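Local coordinates for protein pectinesterase A (Erwinia chrysanthemi, PDB 2NTP) that removes methyl groups from the galacturonate esters of pectin, the first step in the maceration and soft-rotting of plant tissue, at residues K19-A22 with D23-S27; I37-N41 with G42-E46; L156-G160 with G161-F165; T265-L268 with N269-M272. All coordinates share one frame; numbering follows the deposited sequence.

In the fold
Followed from the N terminus, the four contacts lie in series, each within one continuous stretch, and none nests in or crosses another: 1 is the start of a helix, 2 to 4 are corners between strands. Interaction 1 opens helix 21-26, between strands 6-8 and 35-39. Interaction 2 bends the chain from strand 35-39 into strand 42-45, and its Glu-46 carboxylate meets the backbone N atoms of Ile-21 and Ala-22, so the two touch. Interactions 3 and 4, with centres about 18 Å apart, are further corners of the same right-handed parallel beta-helix: 3 links strands 156-158 and 162-166 near the bound substrate, while 4 joins 264-268 to 271-272, far from interaction 1.

Interaction 1 (K19-A22 with D23-S27); sequences KTIA and DAIAS
Thr-20 and Asp-23 share a water that accepts from Thr-20 N at 2.8 Å and donates to Asp-23 OD2 at 2.5 Å. This belongs to the N-cap of helix 21-26, the helix of a beta-alpha-beta unit with strands 6-8 and 35-39. The direct half of the cap runs the other way: Asp-23 N donates to Thr-20 OG1 over 3.1 Å, with an N-H...O angle of 154°. Thr-20 is turned for it by a chi1 of 77°, which sets OG1 between its own N and carbonyl carbon. The return limb of the pair, from Thr-20 N to the Asp-23 carboxylate, thus passes through the water, where a capping box would have a direct bond. Two more N-H groups of the first turn, on Ile-21 and Ala-22, are taken by the carboxylate of Glu-46.

Beyond the cap the helical bonds take over; Ile-25 N to Ile-21 O, at 2.9 Å, is the shortest of those joining 19-22 to 23-27. On the inner side, next to strand 35-39, Ile-25 crosses Ile-21, and its CD1 rests on Ile-21 CG2 at 3.8 Å.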
loop_
_atom_site.group_PDB
_atom_site.type_symbol
_atom_site.label_atom_id
_atom_site.label_comp_id
_atom_site.label_asym_id
_atom_site.label_seq_id
_atom_site.Cartn_x
_atom_site.Cartn_y
_atom_site.Cartn_z
ATOM N N LYS A 19 -21.242 16.989 -5.601
ATOM C CA LYS A 19 -21.764 15.982 -4.676
ATOM C C LYS A 19 -20.827 14.781 -4.546
ATOM O O LYS A 19 -20.725 14.182 -3.472
ATOM C CB LYS A 19 -23.157 15.516 -5.106
ATOM C CG LYS A 19 -24.251 16.561 -4.926
ATOM C CD LYS A 19 -25.630 16.015 -5.292
ATOM C CE LYS A 19 -26.173 15.068 -4.222
ATOM N NZ LYS A 19 -27.549 14.583 -4.548
ATOM N N THR A 20 -20.160 14.431 -5.642
ATOM C CA THR A 20 -19.223 13.302 -5.654
ATOM C C THR A 20 -17.827 13.723 -6.109
ATOM O O THR A 20 -17.675 14.659 -6.897
ATOM C CB THR A 20 -19.703 12.129 -6.556
ATOM O OG1 THR A 20 -19.470 12.441 -7.935
ATOM C CG2 THR A 20 -21.186 11.803 -6.328
ATOM N N ILE A 21 -16.816 13.011 -5.614
ATOM C CA ILE A 21 -15.420 13.255 -5.989
ATOM C C ILE A 21 -15.180 12.924 -7.464
ATOM O O ILE A 21 -14.474 13.652 -8.161
ATOM C CB ILE A 21 -14.434 12.459 -5.089
ATOM C CG1 ILE A 21 -14.689 12.770 -3.610
ATOM C CG2 ILE A 21 -12.982 12.783 -5.445
ATOM C CD1 ILE A 21 -14.096 11.731 -2.655
ATOM N N ALA A 22 -15.776 11.831 -7.931
ATOM C CA ALA A 22 -15.696 11.439 -9.340
ATOM C C ALA A 22 -16.158 12.549 -10.289
ATOM O O ALA A 22 -15.525 12.782 -11.321
ATOM C CB ALA A 22 -16.494 10.169 -9.586
ATOM N N ASP A 23 -17.256 13.218 -9.933
ATOM C CA ASP A 23 -17.778 14.329 -10.733
ATOM C C ASP A 23 -16.817 15.518 -10.756
ATOM O O ASP A 23 -16.602 16.115 -11.814
ATOM C CB ASP A 23 -19.164 14.764 -10.244
ATOM C CG ASP A 23 -20.249 13.742 -10.561
ATOM O OD1 ASP A 23 -20.023 12.848 -11.406
ATOM O OD2 ASP A 23 -21.340 13.837 -9.963
ATOM N N ALA A 24 -16.242 15.845 -9.598
ATOM C CA ALA A 24 -15.270 16.943 -9.491
ATOM C C ALA A 24 -14.018 16.672 -10.328
ATOM O O ALA A 24 -13.521 17.561 -11.023
ATOM C CB ALA A 24 -14.902 17.201 -8.034
ATOM N N ILE A 25 -13.521 15.437 -10.266
ATOM C CA ILE A 25 -12.357 15.025 -11.053
ATOM C C ILE A 25 -12.640 15.076 -12.557
ATOM O O ILE A 25 -11.820 15.561 -13.338
ATOM C CB ILE A 25 -11.872 13.610 -10.666
ATOM C CG1 ILE A 25 -11.361 13.601 -9.222
ATOM C CG2 ILE A 25 -10.780 13.134 -11.625
ATOM C CD1 ILE A 25 -11.110 12.225 -8.654
ATOM N N ALA A 26 -13.809 14.573 -12.947
ATOM C CA ALA A 26 -14.229 14.590 -14.344
ATOM C C ALA A 26 -14.376 16.010 -14.892
ATOM O O ALA A 26 -14.103 16.249 -16.071
ATOM C CB ALA A 26 -15.522 13.810 -14.506
ATOM N N SER A 27 -14.787 16.940 -14.027
ATOM C CA SER A 27 -14.989 18.351 -14.387
ATOM C C SER A 27 -13.719 19.065 -14.867
ATOM O O SER A 27 -13.805 20.101 -15.531
ATOM C CB SER A 27 -15.588 19.117 -13.204
ATOM O OG SER A 27 -14.579 19.554 -12.308
HETATM O O HOH W 1 -21.352 15.451 -8.005
#

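Interaction 2 (I37-N41 with G42-E46); sequences ILIKN and GVYNE
The side chains of Ile-39 and Tyr-44 pass each other in opposite directions across the inside of a bend, and the phenol closes that bend on the backbone of Lys-40. The bend, at 40-42, is a corner of the right-handed parallel beta-helix, joining strand 35-39 of one parallel sheet to strand 42-45, an edge strand of the next. Ile-39 brings one branch to the ring: its CG2 methyl lies 3.5 Å from Tyr-44 CE1, approaching obliquely. This methyl stands anti to the backbone N of Ile-39 (N-CA-CB-CG1 is -56°, which places CG1 beside that N), so the shorter branch is the one that meets the tyrosine.

Lys-40 O approaches the same ring differently. It sits at the edge, close to the ring plane, and takes a hydrogen bond from Tyr-44 OH at 2.7 Å. The hydroxyl does not reach it along a lone pair: the donor stands 39° out of the carbonyl plane. The same oxygen is 3.3 Å from Tyr-44 CE1, which shows how closely the carbonyl hugs the rim of the ring. A side chain reaching back to a main-chain carbonyl four residues earlier probably helps to hold the phenol in its orientation across the bend.

Gly-42 sits at the corner with phi 155°, an extended conformation on the positive side of phi that is commonly adopted by glycine. The polar ends of the neighbouring side chains turn elsewhere, Lys-40 NZ to a salt bridge with Asp-14 and Asn-41 OD1 to Ser-61.

Helix 21-26 covers the pair, with Ile-21 touching both Ile-39 and Tyr-44; Val-8 of strand 6-8 also packs on the tyrosine, and Leu-57 of strand 55-59 on the isoleucine.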
loop_
_atom_site.group_PDB
_atom_site.type_symbol
_atom_site.label_atom_id
_atom_site.label_comp_id
_atom_site.label_asym_id
_atom_site.label_seq_id
_atom_site.Cartn_x
_atom_site.Cartn_y
_atom_site.Cartn_z
ATOM N N ILE A 37 -8.643 19.853 -5.891
ATOM C CA ILE A 37 -9.996 19.623 -5.394
ATOM C C ILE A 37 -10.015 19.541 -3.869
ATOM O O ILE A 37 -9.293 18.735 -3.269
ATOM C CB ILE A 37 -10.606 18.333 -6.002
ATOM C CG1 ILE A 37 -10.584 18.408 -7.530
ATOM C CG2 ILE A 37 -12.034 18.106 -5.474
ATOM C CD1 ILE A 37 -10.840 17.077 -8.237
ATOM N N LEU A 38 -10.832 20.388 -3.247
ATOM C CA LEU A 38 -11.055 20.312 -1.811
ATOM C C LEU A 38 -12.211 19.362 -1.562
ATOM O O LEU A 38 -13.266 19.473 -2.196
ATOM C CB LEU A 38 -11.352 21.691 -1.207
ATOM C CG LEU A 38 -11.679 21.762 0.294
ATOM C CD1 LEU A 38 -10.485 21.387 1.176
ATOM C CD2 LEU A 38 -12.204 23.152 0.668
ATOM N N ILE A 39 -11.998 18.412 -0.658
ATOM C CA ILE A 39 -13.039 17.465 -0.272
ATOM C C ILE A 39 -13.421 17.705 1.189
ATOM O O ILE A 39 -12.645 17.413 2.097
ATOM C CB ILE A 39 -12.576 15.996 -0.486
ATOM C CG1 ILE A 39 -12.144 15.767 -1.940
ATOM C CG2 ILE A 39 -13.680 15.021 -0.091
ATOM C CD1 ILE A 39 -11.338 14.479 -2.165
ATOM N N LYS A 40 -14.616 18.254 1.414
ATOM C CA LYS A 40 -15.098 18.501 2.777
ATOM C C LYS A 40 -15.414 17.192 3.500
ATOM O O LYS A 40 -15.671 16.172 2.850
ATOM C CB LYS A 40 -16.331 19.418 2.762
ATOM C CG LYS A 40 -16.066 20.824 2.239
ATOM C CD LYS A 40 -15.380 21.694 3.291
ATOM C CE LYS A 40 -15.491 23.176 2.956
ATOM N NZ LYS A 40 -16.874 23.695 3.174
ATOM N N ASN A 41 -15.385 17.233 4.834
ATOM C CA ASN A 41 -15.636 16.063 5.681
ATOM C C ASN A 41 -16.875 15.277 5.270
ATOM O O ASN A 41 -17.920 15.857 4.950
ATOM C CB ASN A 41 -15.746 16.462 7.158
ATOM C CG ASN A 41 -14.402 16.813 7.778
ATOM O OD1 ASN A 41 -13.359 16.314 7.360
ATOM N ND2 ASN A 41 -14.426 17.673 8.789
ATOM N N GLY A 42 -16.738 13.960 5.274
ATOM C CA GLY A 42 -17.816 13.058 4.889
ATOM C C GLY A 42 -17.229 11.746 4.415
ATOM O O GLY A 42 -16.030 11.662 4.141
ATOM N N VAL A 43 -18.074 10.721 4.340
ATOM C CA VAL A 43 -17.673 9.420 3.808
ATOM C C VAL A 43 -18.226 9.304 2.393
ATOM O O VAL A 43 -19.448 9.259 2.181
ATOM C CB VAL A 43 -18.160 8.241 4.696
ATOM C CG1 VAL A 43 -17.763 6.899 4.088
ATOM C CG2 VAL A 43 -17.602 8.364 6.103
ATOM N N TYR A 44 -17.315 9.274 1.432
ATOM C CA TYR A 44 -17.663 9.203 0.020
ATOM C C TYR A 44 -17.498 7.775 -0.474
ATOM O O TYR A 44 -16.378 7.272 -0.604
ATOM C CB TYR A 44 -16.817 10.201 -0.778
ATOM C CG TYR A 44 -17.015 11.627 -0.301
ATOM C CD1 TYR A 44 -16.314 12.123 0.804
ATOM C CD2 TYR A 44 -17.933 12.470 -0.932
ATOM C CE1 TYR A 44 -16.512 13.429 1.259
ATOM C CE2 TYR A 44 -18.136 13.771 -0.484
ATOM C CZ TYR A 44 -17.424 14.244 0.604
ATOM O OH TYR A 44 -17.629 15.537 1.035
ATOM N N ASN A 45 -18.629 7.113 -0.714
ATOM C CA ASN A 45 -18.625 5.726 -1.177
ATOM C C ASN A 45 -18.405 5.674 -2.687
ATOM O O ASN A 45 -19.356 5.586 -3.477
ATOM C CB ASN A 45 -19.916 5.010 -0.756
ATOM C CG ASN A 45 -19.954 3.546 -1.180
ATOM O OD1 ASN A 45 -21.030 2.998 -1.439
ATOM N ND2 ASN A 45 -18.789 2.902 -1.239
ATOM N N GLU A 46 -17.135 5.751 -3.071
ATOM C CA GLU A 46 -16.747 5.886 -4.464
ATOM C C GLU A 46 -15.506 5.068 -4.761
ATOM O O GLU A 46 -14.663 4.856 -3.882
ATOM C CB GLU A 46 -16.455 7.352 -4.796
ATOM C CG GLU A 46 -17.625 8.292 -4.586
ATOM C CD GLU A 46 -17.327 9.690 -5.068
ATOM O OE1 GLU A 46 -16.874 9.826 -6.223
ATOM O OE2 GLU A 46 -17.559 10.643 -4.294
#

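Interaction 3 (L156-G160 with G161-F165); sequences LYVSG and GRSFF. With ADA (alpha-D-galactopyranuronic acid), chain C.
Leu-156 lays its CD2 methyl over one face of the Phe-165 ring, a CH-pi contact in which the carbon is 4.1 Å from the ring centroid and 27° off the normal. The closest pair is Leu-156 CD2 with Phe-165 CZ, at 3.7 Å. CG is anti to the backbone N (chi1 176°), which carries both methyls across the interior to the far end of the ring, while the phenylalanine reaches in from the opposite direction.

Tyr-157, next in the strand, points to the other side and belongs to the glycan pocket. Its OH comes within 3.8 Å of O3 of a bound galacturonate, and its ring stacks with Phe-178 and Tyr-134. Val-158 returns to the interior, where its CG1 is shared between two partners: Ser-163 OG at 3.8 Å and, obliquely, Phe-165 CE1 at 4.0 Å. Inward and outward side chains thus alternate, as an extended strand requires.

Ser-159 turns away again, its hydroxyl hydrogen-bonded to Asp-180. Gly-160 then makes the corner with a positive phi, and Gly-161 follows it directly.

The result is no beta hairpin. The strand axes are 9.7 Å apart at closest, their directions differ by 144°, and no hydrogen bond joins 156-160 to 161-165; the space between is filled by side chains. Phe-165 is itself stacked with Phe-144 and Phe-185 on adjacent strands. A corner made by two glycines, with apolar residues piled inside and a substrate-facing tyrosine outside, fits the right-handed parallel beta-helix of pectinesterases, at a point where the chain passes from one parallel sheet to another.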
loop_
_atom_site.group_PDB
_atom_site.type_symbol
_atom_site.label_atom_id
_atom_site.label_comp_id
_atom_site.label_asym_id
_atom_site.label_seq_id
_atom_site.Cartn_x
_atom_site.Cartn_y
_atom_site.Cartn_z
ATOM N N LEU A 156 -2.011 -1.561 0.293
ATOM C CA LEU A 156 -1.306 -0.625 -0.589
ATOM C C LEU A 156 -0.489 -1.351 -1.654
ATOM O O LEU A 156 0.453 -2.082 -1.334
ATOM C CB LEU A 156 -0.398 0.301 0.221
ATOM C CG LEU A 156 0.473 1.260 -0.604
ATOM C CD1 LEU A 156 -0.376 2.171 -1.509
ATOM C CD2 LEU A 156 1.373 2.091 0.318
ATOM N N TYR A 157 -0.856 -1.112 -2.912
ATOM C CA TYR A 157 -0.232 -1.742 -4.073
ATOM C C TYR A 157 0.566 -0.649 -4.776
ATOM O O TYR A 157 -0.012 0.231 -5.406
ATOM C CB TYR A 157 -1.332 -2.283 -5.002
ATOM C CG TYR A 157 -0.907 -3.238 -6.117
ATOM C CD1 TYR A 157 0.437 -3.458 -6.433
ATOM C CD2 TYR A 157 -1.873 -3.914 -6.868
ATOM C CE1 TYR A 157 0.806 -4.333 -7.468
ATOM C CE2 TYR A 157 -1.517 -4.781 -7.901
ATOM C CZ TYR A 157 -0.184 -4.991 -8.190
ATOM O OH TYR A 157 0.157 -5.852 -9.213
ATOM N N VAL A 158 1.888 -0.681 -4.634
ATOM C CA VAL A 158 2.753 0.314 -5.263
ATOM C C VAL A 158 3.558 -0.299 -6.411
ATOM O O VAL A 158 4.485 -1.074 -6.185
ATOM C CB VAL A 158 3.683 1.026 -4.231
ATOM C CG1 VAL A 158 2.916 2.114 -3.475
ATOM C CG2 VAL A 158 4.292 0.025 -3.250
ATOM N N SER A 159 3.177 0.047 -7.640
ATOM C CA SER A 159 3.859 -0.443 -8.839
ATOM C C SER A 159 4.477 0.718 -9.626
ATOM O O SER A 159 4.271 1.875 -9.287
ATOM C CB SER A 159 2.868 -1.222 -9.711
ATOM O OG SER A 159 3.519 -1.897 -10.775
ATOM N N GLY A 160 5.253 0.394 -10.654
ATOM C CA GLY A 160 5.812 1.397 -11.563
ATOM C C GLY A 160 6.862 2.321 -10.978
ATOM O O GLY A 160 7.942 1.882 -10.590
ATOM N N GLY A 161 6.538 3.612 -10.930
ATOM C CA GLY A 161 7.518 4.645 -10.622
ATOM C C GLY A 161 7.675 4.961 -9.147
ATOM O O GLY A 161 7.632 4.065 -8.298
ATOM N N ARG A 162 7.845 6.247 -8.852
ATOM C CA ARG A 162 8.139 6.708 -7.498
ATOM C C ARG A 162 6.902 7.234 -6.793
ATOM O O ARG A 162 6.113 7.981 -7.364
ATOM C CB ARG A 162 9.216 7.797 -7.517
ATOM C CG ARG A 162 10.403 7.465 -8.398
ATOM C CD ARG A 162 10.362 8.297 -9.675
ATOM N NE ARG A 162 11.301 9.391 -9.569
ATOM C CZ ARG A 162 11.428 10.399 -10.427
ATOM N NH1 ARG A 162 10.647 10.515 -11.501
ATOM N NH2 ARG A 162 12.351 11.310 -10.186
ATOM N N SER A 163 6.740 6.825 -5.541
ATOM C CA SER A 163 5.688 7.362 -4.691
ATOM C C SER A 163 6.298 7.742 -3.350
ATOM O O SER A 163 7.280 7.141 -2.916
ATOM C CB SER A 163 4.584 6.331 -4.487
ATOM O OG SER A 163 5.143 5.129 -4.005
ATOM N N PHE A 164 5.711 8.741 -2.704
ATOM C CA PHE A 164 6.208 9.206 -1.410
ATOM C C PHE A 164 5.035 9.351 -0.458
ATOM O O PHE A 164 4.027 9.979 -0.795
ATOM C CB PHE A 164 6.963 10.534 -1.575
ATOM C CG PHE A 164 7.490 11.113 -0.280
ATOM C CD1 PHE A 164 8.302 10.363 0.567
ATOM C CD2 PHE A 164 7.190 12.425 0.073
ATOM C CE1 PHE A 164 8.793 10.905 1.762
ATOM C CE2 PHE A 164 7.681 12.982 1.261
ATOM C CZ PHE A 164 8.481 12.220 2.106
ATOM N N PHE A 165 5.166 8.731 0.712
ATOM C CA PHE A 165 4.141 8.741 1.748
ATOM C C PHE A 165 4.725 9.390 2.988
ATOM O O PHE A 165 5.762 8.962 3.491
ATOM C CB PHE A 165 3.685 7.314 2.056
ATOM C CG PHE A 165 3.055 6.620 0.882
ATOM C CD1 PHE A 165 3.848 6.027 -0.103
ATOM C CD2 PHE A 165 1.670 6.557 0.760
ATOM C CE1 PHE A 165 3.270 5.393 -1.197
ATOM C CE2 PHE A 165 1.078 5.918 -0.328
ATOM C CZ PHE A 165 1.880 5.340 -1.311
HETATM C C1 ADA C . -1.245 -11.818 -9.803
HETATM C C2 ADA C . -0.173 -11.121 -10.640
HETATM C C3 ADA C . -0.219 -9.605 -10.433
HETATM C C4 ADA C . -1.635 -9.061 -10.651
HETATM C C5 ADA C . -2.619 -9.834 -9.773
HETATM C C6 ADA C . -4.038 -9.376 -9.982
HETATM O O2 ADA C . 1.104 -11.631 -10.252
HETATM O O3 ADA C . 0.728 -8.950 -11.295
HETATM O O4 ADA C . -2.035 -9.219 -12.020
HETATM O O5 ADA C . -2.528 -11.238 -10.063
HETATM O O6B ADA C . -4.281 -8.150 -10.030
HETATM O O6A ADA C . -4.924 -10.246 -10.095
#

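Interaction 4 (T265-L268 with N269-M272); sequences TVFL and NTSM
Between Leu-268 and Thr-270 the chain leaves its strand through Asn-269, whose left-handed helical backbone angles bend an otherwise extended backbone at a corner of the parallel beta-helix. The bend is bridged by a side chain: Thr-270 OG1 donates to Leu-268 O at 3.0 Å. The hydroxyl stands well above the carbonyl plane, 59° out of it, so the bond makes no use of a lone-pair direction. The same OG1 is also hydrogen-bonded to Ser-225 N, which leaves this buried hydroxyl held between the bend and the neighbouring coil.

With OG1 anti to the threonine's own carbonyl carbon, the CG2 methyl falls on the inner side and meets Phe-267 CD2 obliquely, at 4.1 Å. Met-272 reaches the same ring from farther along. Its chain is extended beyond CG and delivers the terminal methyl over one face of the phenylalanine: CE is 4.2 Å from the ring centroid and 26° off the normal, a CH-pi contact. The nearest ring atom to Met-272 CE is Phe-267 CG, at 3.8 Å, so the methyl covers the root of the ring more than its far end, and it comes nearly as close to Phe-267 CB, at 3.9 Å.

Leu-268 has its end turned from the 269-272 segment and packs instead on Val-221 and Thr-223 of strand 220-223 and on Tyr-304 of strand 300-304. The phenylalanine lies in the interior between Ile-222, Val-227 of strand 226-229 and Glu-303. In the topology of the fold, the bend joins strand 264-268 of one parallel sheet to 271-272, an outermost strand of the next.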
loop_
_atom_site.group_PDB
_atom_site.type_symbol
_atom_site.label_atom_id
_atom_site.label_comp_id
_atom_site.label_asym_id
_atom_site.label_seq_id
_atom_site.Cartn_x
_atom_site.Cartn_y
_atom_site.Cartn_z
ATOM N N THR A 265 13.100 -4.328 0.676
ATOM C CA THR A 265 12.489 -3.555 1.752
ATOM C C THR A 265 13.601 -3.158 2.703
ATOM O O THR A 265 14.330 -4.021 3.210
ATOM C CB THR A 265 11.423 -4.350 2.536
ATOM O OG1 THR A 265 10.364 -4.730 1.655
ATOM C CG2 THR A 265 10.844 -3.499 3.657
ATOM N N VAL A 266 13.738 -1.851 2.923
ATOM C CA VAL A 266 14.732 -1.327 3.858
ATOM C C VAL A 266 14.046 -0.457 4.906
ATOM O O VAL A 266 13.278 0.451 4.561
ATOM C CB VAL A 266 15.840 -0.527 3.133
ATOM C CG1 VAL A 266 16.878 -0.037 4.134
ATOM C CG2 VAL A 266 16.508 -1.386 2.060
ATOM N N PHE A 267 14.309 -0.766 6.176
ATOM C CA PHE A 267 13.832 0.031 7.306
ATOM C C PHE A 267 14.998 0.822 7.873
ATOM O O PHE A 267 16.035 0.246 8.200
ATOM C CB PHE A 267 13.261 -0.860 8.413
ATOM C CG PHE A 267 11.959 -1.518 8.060
ATOM C CD1 PHE A 267 11.940 -2.769 7.446
ATOM C CD2 PHE A 267 10.744 -0.896 8.353
ATOM C CE1 PHE A 267 10.734 -3.383 7.119
ATOM C CE2 PHE A 267 9.534 -1.505 8.029
ATOM C CZ PHE A 267 9.531 -2.752 7.411
ATOM N N LEU A 268 14.819 2.135 8.001
ATOM C CA LEU A 268 15.824 2.982 8.646
ATOM C C LEU A 268 15.222 3.806 9.775
ATOM O O LEU A 268 14.174 4.429 9.598
ATOM C CB LEU A 268 16.515 3.904 7.639
ATOM C CG LEU A 268 17.174 3.257 6.417
ATOM C CD1 LEU A 268 16.260 3.414 5.208
ATOM C CD2 LEU A 268 18.530 3.886 6.149
ATOM N N ASN A 269 15.890 3.797 10.930
ATOM C CA ASN A 269 15.483 4.608 12.088
ATOM C C ASN A 269 13.994 4.458 12.424
ATOM O O ASN A 269 13.283 5.446 12.654
ATOM C CB ASN A 269 15.844 6.083 11.851
ATOM C CG ASN A 269 17.336 6.289 11.609
ATOM O OD1 ASN A 269 17.753 6.712 10.524
ATOM N ND2 ASN A 269 18.145 5.986 12.619
ATOM N N THR A 270 13.536 3.210 12.459
ATOM C CA THR A 270 12.119 2.908 12.625
ATOM C C THR A 270 11.867 2.097 13.898
ATOM O O THR A 270 12.597 1.154 14.191
ATOM C CB THR A 270 11.573 2.206 11.353
ATOM O OG1 THR A 270 11.487 3.174 10.304
ATOM C CG2 THR A 270 10.189 1.601 11.579
ATOM N N SER A 271 10.846 2.487 14.658
ATOM C CA SER A 271 10.478 1.748 15.865
ATOM C C SER A 271 9.654 0.520 15.501
ATOM O O SER A 271 8.893 0.533 14.535
ATOM C CB SER A 271 9.720 2.625 16.862
ATOM O OG SER A 271 8.459 3.009 16.369
ATOM N N MET A 272 9.820 -0.544 16.278
ATOM C CA MET A 272 9.099 -1.788 16.039
ATOM C C MET A 272 8.681 -2.383 17.364
ATOM O O MET A 272 9.523 -2.598 18.236
ATOM C CB MET A 272 9.985 -2.793 15.300
ATOM C CG MET A 272 10.452 -2.343 13.936
ATOM S SD MET A 272 11.693 -3.439 13.245
ATOM C CE MET A 272 11.965 -2.615 11.680
#